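Local coordinates for protein Keto/oxoacid ferredoxin oxidoreductase, gamma subunit (Geobacter sulfurreducens, PDB 3ON3) that probably serves as the gamma subunit of an enzyme that oxidises 2-oxoacids and passes the electrons to ferredoxin, at residues A21-A26 against L156-E161; L75-E80 against F115-T120; N119-D124 against N132-G137; A138-A141 against V145-K148; E149-A154 against K169-G174. One frame throughout, in Å; residues are numbered along the deposited sequence. Where two conformers were deposited one is given.

Contact 1: residues A21-A26 against L156-E161; sequences AGVIMA and LSRVPE. With SO4 (sulfate ion), chain C.
The guanidinium of R158 has V23 CG1 over one face and the sulfate ion at its edge, with the sulfur in the guanidinium plane. V23 CG1 stands 3.8 Å from R158 NE, and the two side chains cross at about a right angle. V23 brings this methyl over with CG1 anti to the backbone N (chi1 163°). At the edge, R158 NH1 gives a nearly straight bond to sulfate O1, 3.0 Å at 169°. R158 NH2 gives a more bent one to O3, 2.8 Å long; a weak third bond runs from NH1 to O3. Here helix 18-32, which follows the first strand of an alpha/beta fold with a mixed central sheet, meets the loop that leaves helix 148-157. The subunit interface is close by: I19 of the second subunit packs on both V23 and R158, and G17 N of that subunit also binds the sulfate. Within the chain, E27 forms a salt bridge with R158 NH2, so the cation has as partners both a carboxylate and the sulfate, which probably came from the crystallisation liquor. Further back, the aliphatic part of R158 slides past I24 in the opposite direction, R158 CG lying 4.2 Å from I24 CG1.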
# COMPACT_ATOMS: atom_id res chain seq x y z
N ALA B 21 1.50 3.20 6.45
CA ALA B 21 1.19 4.56 6.93
C ALA B 21 0.52 5.34 5.82
O ALA B 21 -0.49 6.01 6.04
CB ALA B 21 2.45 5.28 7.41
N GLY B 22 1.09 5.27 4.62
CA GLY B 22 0.52 5.91 3.46
C GLY B 22 -0.90 5.43 3.23
O GLY B 22 -1.81 6.22 3.00
N VAL B 23 -1.08 4.12 3.29
CA VAL B 23 -2.39 3.54 3.07
C VAL B 23 -3.42 4.01 4.12
O VAL B 23 -4.52 4.45 3.77
CB VAL B 23 -2.34 2.02 3.02
CG1 VAL B 23 -3.74 1.46 3.20
CG2 VAL B 23 -1.71 1.56 1.69
N ILE B 24 -3.05 3.91 5.39
CA ILE B 24 -3.87 4.43 6.49
C ILE B 24 -4.27 5.91 6.29
O ILE B 24 -5.45 6.26 6.41
CB ILE B 24 -3.15 4.25 7.83
CG1 ILE B 24 -3.04 2.76 8.15
CG2 ILE B 24 -3.89 4.98 8.94
CD1 ILE B 24 -2.19 2.46 9.37
N MSE B 25 -3.30 6.75 5.94
CA MSE B 25 -3.59 8.16 5.67
C MSE B 25 -4.57 8.36 4.52
O MSE B 25 -5.45 9.22 4.60
CB MSE B 25 -2.31 8.96 5.36
CG MSE B 25 -1.66 9.60 6.56
SE MSE B 25 -2.67 11.06 7.39
CE MSE B 25 -3.63 11.68 5.82
N ALA B 26 -4.41 7.58 3.44
CA ALA B 26 -5.29 7.69 2.28
C ALA B 26 -6.74 7.28 2.62
O ALA B 26 -7.70 7.93 2.19
CB ALA B 26 -4.74 6.85 1.09
N LEU B 156 -7.04 1.76 13.14
CA LEU B 156 -7.51 0.59 13.87
C LEU B 156 -8.11 -0.49 12.96
O LEU B 156 -8.16 -1.64 13.32
CB LEU B 156 -8.49 1.01 14.96
CG LEU B 156 -7.88 1.99 15.96
CD1 LEU B 156 -8.94 2.57 16.89
CD2 LEU B 156 -6.77 1.31 16.75
N SER B 157 -8.53 -0.10 11.76
CA SER B 157 -9.10 -1.06 10.83
C SER B 157 -8.01 -1.85 10.10
O SER B 157 -8.29 -2.89 9.50
CB SER B 157 -10.00 -0.35 9.81
OG SER B 157 -10.98 0.42 10.48
N ARG B 158 -6.77 -1.38 10.19
CA ARG B 158 -5.63 -2.05 9.55
C ARG B 158 -4.71 -2.74 10.57
O ARG B 158 -3.53 -2.93 10.33
CB ARG B 158 -4.83 -1.04 8.73
CG ARG B 158 -5.58 -0.49 7.54
CD ARG B 158 -5.14 -1.21 6.31
NE ARG B 158 -5.93 -0.93 5.12
CZ ARG B 158 -6.05 -1.80 4.13
NH1 ARG B 158 -5.46 -2.98 4.22
NH2 ARG B 158 -6.77 -1.51 3.05
N VAL B 159 -5.28 -3.14 11.69
CA VAL B 159 -4.49 -3.65 12.79
C VAL B 159 -5.21 -4.88 13.33
O VAL B 159 -6.43 -4.96 13.24
CB VAL B 159 -4.36 -2.53 13.88
CG1 VAL B 159 -4.42 -3.08 15.29
CG2 VAL B 159 -3.12 -1.65 13.63
N PRO B 160 -4.47 -5.85 13.86
CA PRO B 160 -5.10 -7.07 14.40
C PRO B 160 -5.76 -6.77 15.74
O PRO B 160 -5.25 -5.94 16.50
CB PRO B 160 -3.91 -8.02 14.62
CG PRO B 160 -2.72 -7.37 13.98
CD PRO B 160 -3.00 -5.90 13.98
N GLU B 161 -6.85 -7.47 16.01
CA GLU B 161 -7.61 -7.31 17.23
C GLU B 161 -6.73 -7.49 18.45
O GLU B 161 -6.93 -6.83 19.47
CB GLU B 161 -8.76 -8.31 17.29
CG GLU B 161 -9.62 -8.14 18.55
CD GLU B 161 -10.87 -9.01 18.56
OE1 GLU B 161 -11.57 -9.08 17.53
OE2 GLU B 161 -11.17 -9.63 19.61
S SO4 C . -6.87 -4.72 1.20
O1 SO4 C . -5.52 -4.75 1.74
O2 SO4 C . -7.36 -6.08 1.11
O3 SO4 C . -7.72 -3.95 2.10
O4 SO4 C . -6.92 -4.09 -0.12

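Contact 2: residues L75-E80 against F115-T120; sequences LALTQE and FNIINT
L77 and I118 mark the closest approach of the two backbones, their CA atoms 7.9 Å apart, where the chain leaves strand 71-76 and faces the first turn of helix 117-125; no hydrogen bond links the two segments. L77 does most of the touching through CD2, which lies 3.8 Å from I117 CG2 and about as far from I117 CD1, so that one leucine methyl rests against both branches of the isoleucine. The two side chains cross at about a right angle. I117 points its CB toward the strand, and with CG1 anti to the carbonyl carbon (chi1 -63°) its CD1 also reaches L75 CD1, at 4.0 Å. I118 approaches from the next position along the helix: its CD1 is 4.0 Å from L77 CD2 and lies near the carbonyl oxygen of L77. Behind this layer, I117 CG1 covers one face of the F115 ring near its rim. T120 OG1, which also bonds K177 of helix 164-181, turns back to N116 O at 2.9 Å, standing above the carbonyl plane, and that oxygen also accepts from T120 N. L96 of the neighbouring strand 93-98 touches both L75 and I117 from the sheet side. Aliphatic side chains at and just past the carboxyl end of a parallel strand here meet the first turn of helix 117-125, packing that is usual in alpha/beta folds.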
# COMPACT_ATOMS: atom_id res chain seq x y z
N LEU B 75 7.64 13.16 6.36
CA LEU B 75 8.17 12.40 7.47
C LEU B 75 9.50 11.79 7.05
O LEU B 75 9.59 11.23 5.98
CB LEU B 75 7.22 11.27 7.85
CG LEU B 75 7.91 10.28 8.79
CD1 LEU B 75 8.07 10.90 10.18
CD2 LEU B 75 7.14 8.97 8.87
N ALA B 76 10.51 11.90 7.91
CA ALA B 76 11.79 11.23 7.70
C ALA B 76 12.23 10.52 8.98
O ALA B 76 12.58 11.16 9.97
CB ALA B 76 12.86 12.22 7.24
N LEU B 77 12.23 9.19 8.95
CA LEU B 77 12.61 8.42 10.13
C LEU B 77 14.13 8.18 10.20
O LEU B 77 14.65 7.79 11.25
CB LEU B 77 11.83 7.10 10.18
CG LEU B 77 10.34 7.18 10.56
CD1 LEU B 77 9.67 5.81 10.46
CD2 LEU B 77 10.15 7.79 11.96
N THR B 78 14.82 8.41 9.09
CA THR B 78 16.28 8.26 9.02
C THR B 78 16.95 9.49 8.41
O THR B 78 16.34 10.19 7.60
CB THR B 78 16.70 7.04 8.17
OG1 THR B 78 16.44 7.31 6.79
CG2 THR B 78 15.96 5.78 8.61
N GLN B 79 18.20 9.73 8.79
CA GLN B 79 19.04 10.81 8.23
C GLN B 79 19.10 10.76 6.70
O GLN B 79 18.95 11.77 6.01
CB GLN B 79 20.46 10.71 8.79
CG GLN B 79 21.37 11.89 8.42
CD GLN B 79 20.88 13.20 9.01
OE1 GLN B 79 20.88 13.39 10.22
NE2 GLN B 79 20.45 14.10 8.14
N GLU B 80 19.34 9.55 6.20
CA GLU B 80 19.27 9.21 4.78
C GLU B 80 18.01 9.70 4.08
O GLU B 80 18.08 10.33 3.03
CB GLU B 80 19.38 7.69 4.64
CG GLU B 80 20.75 7.10 5.04
CD GLU B 80 21.19 7.46 6.47
OE1 GLU B 80 20.33 7.72 7.35
OE2 GLU B 80 22.42 7.48 6.71
N PHE B 115 10.93 14.50 17.45
CA PHE B 115 10.87 13.78 18.72
C PHE B 115 11.26 12.34 18.54
O PHE B 115 11.49 11.90 17.41
CB PHE B 115 9.51 13.93 19.44
CG PHE B 115 8.36 13.13 18.86
CD1 PHE B 115 8.06 11.87 19.34
CD2 PHE B 115 7.55 13.67 17.87
CE1 PHE B 115 6.98 11.13 18.85
CE2 PHE B 115 6.46 12.95 17.35
CZ PHE B 115 6.18 11.67 17.84
N ASN B 116 11.38 11.63 19.65
CA ASN B 116 11.84 10.25 19.64
C ASN B 116 10.76 9.28 19.16
O ASN B 116 10.32 8.42 19.91
CB ASN B 116 12.36 9.85 21.02
CG ASN B 116 11.31 9.98 22.11
OD1 ASN B 116 10.28 10.65 21.95
ND2 ASN B 116 11.56 9.34 23.24
N ILE B 117 10.36 9.42 17.91
CA ILE B 117 9.32 8.58 17.31
C ILE B 117 9.54 7.09 17.50
O ILE B 117 8.65 6.36 17.94
CB ILE B 117 9.20 8.83 15.80
CG1 ILE B 117 8.77 10.28 15.52
CG2 ILE B 117 8.19 7.87 15.19
CD1 ILE B 117 8.89 10.73 14.06
N ILE B 118 10.73 6.63 17.14
CA ILE B 118 11.03 5.21 17.17
C ILE B 118 11.04 4.71 18.61
O ILE B 118 10.54 3.63 18.91
CB ILE B 118 12.37 4.90 16.45
CG1 ILE B 118 12.15 4.74 14.94
CG2 ILE B 118 12.93 3.60 16.95
CD1 ILE B 118 12.89 5.71 14.09
N ASN B 119 11.60 5.51 19.50
CA ASN B 119 11.78 5.13 20.88
C ASN B 119 10.49 5.24 21.67
O ASN B 119 10.28 4.52 22.64
CB ASN B 119 12.85 6.00 21.51
CG ASN B 119 13.63 5.26 22.56
OD1 ASN B 119 13.34 5.36 23.75
ND2 ASN B 119 14.63 4.50 22.11
N THR B 120 9.63 6.15 21.25
CA THR B 120 8.27 6.19 21.79
C THR B 120 7.63 4.82 21.53
O THR B 120 7.18 4.16 22.47
CB THR B 120 7.42 7.29 21.14
OG1 THR B 120 7.91 8.58 21.54
CG2 THR B 120 5.96 7.15 21.56

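Contact 3: residues N119-D124 against N132-G137; sequences NTAKND and NIVALG
V134 meets T120 and A121 where two successive helices, 117-125 and 131-143, pack together as part of the helical layer over the mixed sheet of this alpha/beta fold. Their CA atoms come within 6.4 Å at A121 and V134, consistent with the small alanine at this point. The contact across the helices is wholly apolar. V134 divides its two methyls between neighbouring residues: CG2 lies 3.8 Å from A121 CB and not much further from A121 CA, while CG1, anti to the backbone N (chi1 -176°), reaches T120 CG2 at 4.0 Å. F115, at the end of strand 111-115, touches both T120 and V134 and fills in from the sheet side.

Polar groups bond within the helix or beyond the pair. The methyl of T120 is turned to V134 while its hydroxyl has K177 of helix 164-181 as a partner, and D124 forms a salt bridge with the same lysine. That long C-terminal helix is thereby tied to helix 117-125 by charge, beside the apolar seam. N132, whose side chain starts away from helix 117-125, gives ND2 to the carbonyl oxygen of G17. A side-chain bond also spans one turn of the first helix: N123 ND2 reaches N119 OD1 at 2.6 Å. ND2 stands 48° above the carbonyl plane of N119, and the acceptor OD1 lies 16° out of the amide plane of N123.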
# COMPACT_ATOMS: atom_id res chain seq x y z
N ASN B 119 11.60 5.51 19.50
CA ASN B 119 11.78 5.13 20.88
C ASN B 119 10.49 5.24 21.67
O ASN B 119 10.28 4.52 22.64
CB ASN B 119 12.85 6.00 21.51
CG ASN B 119 13.63 5.26 22.56
OD1 ASN B 119 13.34 5.36 23.75
ND2 ASN B 119 14.63 4.50 22.11
N THR B 120 9.63 6.15 21.25
CA THR B 120 8.27 6.19 21.79
C THR B 120 7.63 4.82 21.53
O THR B 120 7.18 4.16 22.47
CB THR B 120 7.42 7.29 21.14
OG1 THR B 120 7.91 8.58 21.54
CG2 THR B 120 5.96 7.15 21.56
N ALA B 121 7.62 4.39 20.27
CA ALA B 121 7.06 3.10 19.91
C ALA B 121 7.70 1.99 20.72
O ALA B 121 7.01 1.12 21.28
CB ALA B 121 7.24 2.84 18.40
N LYS B 122 9.03 2.01 20.79
CA LYS B 122 9.78 0.92 21.41
C LYS B 122 9.64 0.87 22.94
O LYS B 122 9.41 -0.20 23.50
CB LYS B 122 11.27 0.95 21.00
CG LYS B 122 12.04 -0.31 21.43
CD LYS B 122 13.53 -0.09 21.69
CE LYS B 122 14.13 -1.32 22.41
NZ LYS B 122 15.54 -1.16 22.90
N ASN B 123 9.76 2.01 23.60
CA ASN B 123 9.82 2.03 25.06
C ASN B 123 8.51 2.38 25.77
O ASN B 123 8.20 1.83 26.82
CB ASN B 123 10.94 2.95 25.54
CG ASN B 123 12.31 2.32 25.40
OD1 ASN B 123 12.59 1.28 26.01
ND2 ASN B 123 13.17 2.93 24.60
N ASP B 124 7.77 3.32 25.21
CA ASP B 124 6.53 3.77 25.83
C ASP B 124 5.39 2.80 25.53
O ASP B 124 4.71 2.34 26.44
CB ASP B 124 6.17 5.18 25.37
CG ASP B 124 7.28 6.18 25.65
OD1 ASP B 124 8.26 5.79 26.31
OD2 ASP B 124 7.17 7.35 25.21
N ASN B 132 5.76 3.45 12.90
CA ASN B 132 5.00 4.08 11.82
C ASN B 132 3.63 4.60 12.26
O ASN B 132 3.11 5.53 11.67
CB ASN B 132 4.83 3.13 10.64
CG ASN B 132 4.09 1.85 11.01
OD1 ASN B 132 4.15 1.37 12.15
ND2 ASN B 132 3.38 1.29 10.04
N ILE B 133 3.04 3.98 13.29
CA ILE B 133 1.73 4.40 13.81
C ILE B 133 1.92 5.64 14.66
O ILE B 133 1.16 6.59 14.56
CB ILE B 133 1.02 3.28 14.65
CG1 ILE B 133 0.91 1.98 13.85
CG2 ILE B 133 -0.38 3.73 15.11
CD1 ILE B 133 0.34 2.16 12.42
N VAL B 134 2.95 5.63 15.50
CA VAL B 134 3.37 6.84 16.19
C VAL B 134 3.53 8.03 15.24
O VAL B 134 2.99 9.10 15.48
CB VAL B 134 4.68 6.65 16.93
CG1 VAL B 134 5.02 7.93 17.71
CG2 VAL B 134 4.58 5.46 17.86
N ALA B 135 4.26 7.82 14.14
CA ALA B 135 4.54 8.89 13.20
C ALA B 135 3.26 9.38 12.53
O ALA B 135 3.10 10.55 12.20
CB ALA B 135 5.53 8.41 12.15
N LEU B 136 2.34 8.45 12.34
CA LEU B 136 1.07 8.73 11.68
C LEU B 136 0.21 9.62 12.58
O LEU B 136 -0.43 10.56 12.11
CB LEU B 136 0.38 7.41 11.36
CG LEU B 136 -0.89 7.35 10.52
CD1 LEU B 136 -2.11 7.83 11.34
CD2 LEU B 136 -0.72 8.14 9.22
N GLY B 137 0.21 9.30 13.87
CA GLY B 137 -0.47 10.14 14.86
C GLY B 137 0.16 11.53 14.87
O GLY B 137 -0.53 12.56 14.90

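Contact 4: residues A138-A141 against V145-K148; sequences AMVA and VVSK
V140 lies across V146, the two valine side chains crossing at about a right angle, in the tight connection between helix 131-143 and helix 148-157. This is a helix-loop-helix turn within the helical layer of the alpha/beta fold, and the loop folds back over the helix it has just left. The two CA atoms of this valine pair come within 6.6 Å.

V140 carries the contact with both its methyls. CG1, anti to the backbone N (chi1 172°), is directed at the loop backbone: it sits 3.7 Å from V146 O and 4.2 Å from K148 CA, so the methyl lies along the main chain as it enters the next helix. V140 CG2 meets V146 CG2, methyl to methyl, at 4.1 Å. On V146, CG1 is anti to the carbonyl carbon (chi1 -65°), which leaves CG2 in the crowded position between the backbone N and the carbonyl carbon. No hydrogen bond crosses between the two segments; the fit rests on valine methyls and main chain. M25 of helix 18-32 touches V140, V145 and V146 together, and so covers the pair from a third helix.

The polar groups of the loop look elsewhere. S147 stands at the N-cap of helix 148-157, its CB pointing away from helix 131-143 and its OG accepting from A150 N, while S147 N bonds to D33. K148 leads its extended chain away to Q172 and makes a cation-pi contact with F175, both on helix 164-181. The carbonyl of S147 still borders the valine seam, its O lying 4.3 Å from V140 CG1.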
# COMPACT_ATOMS: atom_id res chain seq x y z
N ALA B 138 1.48 11.55 14.80
CA ALA B 138 2.20 12.83 14.77
C ALA B 138 1.84 13.63 13.52
O ALA B 138 1.60 14.83 13.61
CB ALA B 138 3.69 12.61 14.87
N MSE B 139 1.80 12.96 12.37
CA MSE B 139 1.54 13.61 11.08
C MSE B 139 0.13 14.18 11.01
O MSE B 139 -0.09 15.20 10.36
CB MSE B 139 1.71 12.62 9.92
CG MSE B 139 3.00 12.75 9.17
SE MSE B 139 3.41 14.56 8.50
CE MSE B 139 5.28 14.37 8.92
N VAL B 140 -0.81 13.49 11.64
CA VAL B 140 -2.21 13.95 11.70
C VAL B 140 -2.29 15.20 12.56
O VAL B 140 -2.89 16.20 12.16
CB VAL B 140 -3.15 12.82 12.23
CG1 VAL B 140 -4.58 13.34 12.49
CG2 VAL B 140 -3.17 11.61 11.25
N ALA B 141 -1.68 15.15 13.75
CA ALA B 141 -1.59 16.32 14.63
C ALA B 141 -1.04 17.55 13.89
O ALA B 141 -1.67 18.61 13.90
CB ALA B 141 -0.75 16.02 15.86
N VAL B 145 -4.71 17.44 8.13
CA VAL B 145 -5.28 17.13 6.82
C VAL B 145 -6.55 16.26 6.94
O VAL B 145 -7.48 16.39 6.14
CB VAL B 145 -4.23 16.52 5.83
CG1 VAL B 145 -3.84 15.10 6.22
CG2 VAL B 145 -4.76 16.54 4.42
N VAL B 146 -6.57 15.39 7.95
CA VAL B 146 -7.74 14.56 8.24
C VAL B 146 -8.12 14.72 9.70
O VAL B 146 -7.26 15.07 10.52
CB VAL B 146 -7.48 13.06 7.96
CG1 VAL B 146 -7.23 12.83 6.46
CG2 VAL B 146 -6.28 12.53 8.78
N SER B 147 -9.39 14.47 10.04
CA SER B 147 -9.80 14.53 11.44
C SER B 147 -9.08 13.44 12.22
O SER B 147 -8.69 12.42 11.65
CB SER B 147 -11.33 14.36 11.59
OG SER B 147 -11.75 13.09 11.09
N LYS B 148 -8.89 13.67 13.51
CA LYS B 148 -8.30 12.67 14.38
C LYS B 148 -9.15 11.40 14.35
O LYS B 148 -8.62 10.29 14.35
CB LYS B 148 -8.16 13.21 15.81
CG LYS B 148 -7.53 12.22 16.81
CD LYS B 148 -7.69 12.68 18.28
CE LYS B 148 -6.83 11.84 19.23
NZ LYS B 148 -7.23 12.00 20.69

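Contact 5: residues E149-A154 against K169-G174; sequences EAAEKA and KAFQMG
F171 reaches from helix 164-181 to helix 148-157 and meets A151 and E152. Its CB points toward the other helix, and CG stands anti to the backbone N (chi1 168°), which carries the ring straight across the gap between helices whose CA atoms are 7.4 Å apart at E152 and F171. The near part of the ring passes G137 of helix 131-143, which lies against CD1. Farther out the two edges part company: CE1 lies 3.9 Å from A151 CB, while CE2 lies 3.8 Å from E152 CB and a little further from E152 CG. At the tip, CZ comes to 3.8 Å from E152 N, so the ring end rests on the helix backbone itself. E152 CA sits over one face, 4.0 Å above the plane and offset toward the rim. The glutamate crosses the ring at about a right angle and extends away, with its carboxylate plane only 9° from the ring plane; its charge is answered by R168, in a salt bridge through OE2. With an alanine in place of F171, a gap would probably open between the two helices, and A151 CB and E152 CB would lose the ring they pack on. I133 touches F171 as well, from helix 131-143. The ring set against A151 and E152 is helix-helix packing between helices 148-157 and 164-181, the last two of the alpha/beta fold.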
# COMPACT_ATOMS: atom_id res chain seq x y z
N GLU B 149 -10.48 11.58 14.31
CA GLU B 149 -11.38 10.43 14.24
C GLU B 149 -11.17 9.59 12.98
O GLU B 149 -11.11 8.36 13.06
CB GLU B 149 -12.86 10.85 14.40
CG GLU B 149 -13.85 9.68 14.19
CD GLU B 149 -15.34 10.05 14.28
OE1 GLU B 149 -15.70 11.24 14.42
OE2 GLU B 149 -16.18 9.13 14.22
N ALA B 150 -11.07 10.25 11.82
CA ALA B 150 -10.84 9.57 10.54
C ALA B 150 -9.58 8.72 10.59
O ALA B 150 -9.58 7.55 10.20
CB ALA B 150 -10.72 10.60 9.40
N ALA B 151 -8.51 9.32 11.08
CA ALA B 151 -7.22 8.66 11.14
C ALA B 151 -7.25 7.50 12.13
O ALA B 151 -6.67 6.43 11.87
CB ALA B 151 -6.09 9.66 11.50
N GLU B 152 -7.89 7.72 13.27
CA GLU B 152 -7.99 6.68 14.28
C GLU B 152 -8.73 5.45 13.72
O GLU B 152 -8.29 4.31 13.91
CB GLU B 152 -8.72 7.17 15.53
CG GLU B 152 -8.62 6.17 16.68
CD GLU B 152 -9.50 6.48 17.89
OE1 GLU B 152 -10.37 7.38 17.81
OE2 GLU B 152 -9.31 5.80 18.91
N LYS B 153 -9.86 5.69 13.06
CA LYS B 153 -10.65 4.61 12.46
C LYS B 153 -9.83 3.88 11.41
O LYS B 153 -9.77 2.66 11.42
CB LYS B 153 -11.93 5.15 11.82
CG LYS B 153 -13.03 5.53 12.81
CD LYS B 153 -14.34 5.74 12.10
CE LYS B 153 -15.46 6.07 13.05
NZ LYS B 153 -16.77 6.13 12.36
N ALA B 154 -9.19 4.65 10.53
CA ALA B 154 -8.26 4.07 9.54
C ALA B 154 -7.12 3.26 10.15
O ALA B 154 -6.80 2.18 9.66
CB ALA B 154 -7.71 5.16 8.59
N LYS B 169 -2.71 3.29 21.52
CA LYS B 169 -1.72 3.98 22.34
C LYS B 169 -0.62 4.65 21.51
O LYS B 169 -0.24 5.80 21.76
CB LYS B 169 -1.12 3.02 23.37
CG LYS B 169 -0.22 3.69 24.41
CD LYS B 169 0.28 2.68 25.44
CE LYS B 169 1.16 3.33 26.49
NZ LYS B 169 0.42 4.40 27.23
N ALA B 170 -0.11 3.94 20.51
CA ALA B 170 0.94 4.47 19.65
C ALA B 170 0.43 5.70 18.91
O ALA B 170 1.12 6.72 18.80
CB ALA B 170 1.41 3.40 18.64
N PHE B 171 -0.78 5.58 18.37
CA PHE B 171 -1.38 6.67 17.62
C PHE B 171 -1.59 7.90 18.51
O PHE B 171 -1.23 9.02 18.14
CB PHE B 171 -2.71 6.21 17.02
CG PHE B 171 -3.55 7.32 16.45
CD1 PHE B 171 -3.26 7.87 15.20
CD2 PHE B 171 -4.66 7.80 17.15
CE1 PHE B 171 -4.04 8.89 14.67
CE2 PHE B 171 -5.45 8.83 16.62
CZ PHE B 171 -5.15 9.37 15.39
N GLN B 172 -2.17 7.68 19.69
CA GLN B 172 -2.45 8.76 20.64
C GLN B 172 -1.15 9.47 21.05
O GLN B 172 -1.07 10.68 21.05
CB GLN B 172 -3.18 8.21 21.87
CG GLN B 172 -3.46 9.24 22.95
CD GLN B 172 -4.17 10.46 22.42
OE1 GLN B 172 -5.08 10.36 21.60
NE2 GLN B 172 -3.76 11.63 22.87
N MSE B 173 -0.13 8.68 21.37
CA MSE B 173 1.15 9.22 21.79
C MSE B 173 1.89 9.98 20.71
O MSE B 173 2.51 11.01 20.99
CB MSE B 173 2.04 8.12 22.36
CG MSE B 173 1.47 7.48 23.62
SE MSE B 173 2.86 6.61 24.69
CE MSE B 173 3.78 8.22 25.31
N GLY B 174 1.87 9.46 19.48
CA GLY B 174 2.45 10.19 18.37
C GLY B 174 1.78 11.56 18.30
O GLY B 174 2.43 12.62 18.19

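How the contacts relate
From the N terminus, helix 18-32 opens contact 1, which closes 130 residues later beyond helix 148-157 and spans contacts 2, 3 and 4. Contact 2 ties strand 71-76 to helix 117-125; contact 3 starts on that same helix, sharing N119 and T120, and joins it to helix 131-143. Contact 4 follows in series, folding the loop after helix 131-143 back on it. Contact 5 crosses contact 1, since it starts on helix 148-157 before contact 1 closes and ends on helix 164-181. M25 links contacts 1 and 4, and V140 CG2 on A151 CB joins contacts 4 and 5, while V134 CG1 packs on G174 between contacts 3 and 5.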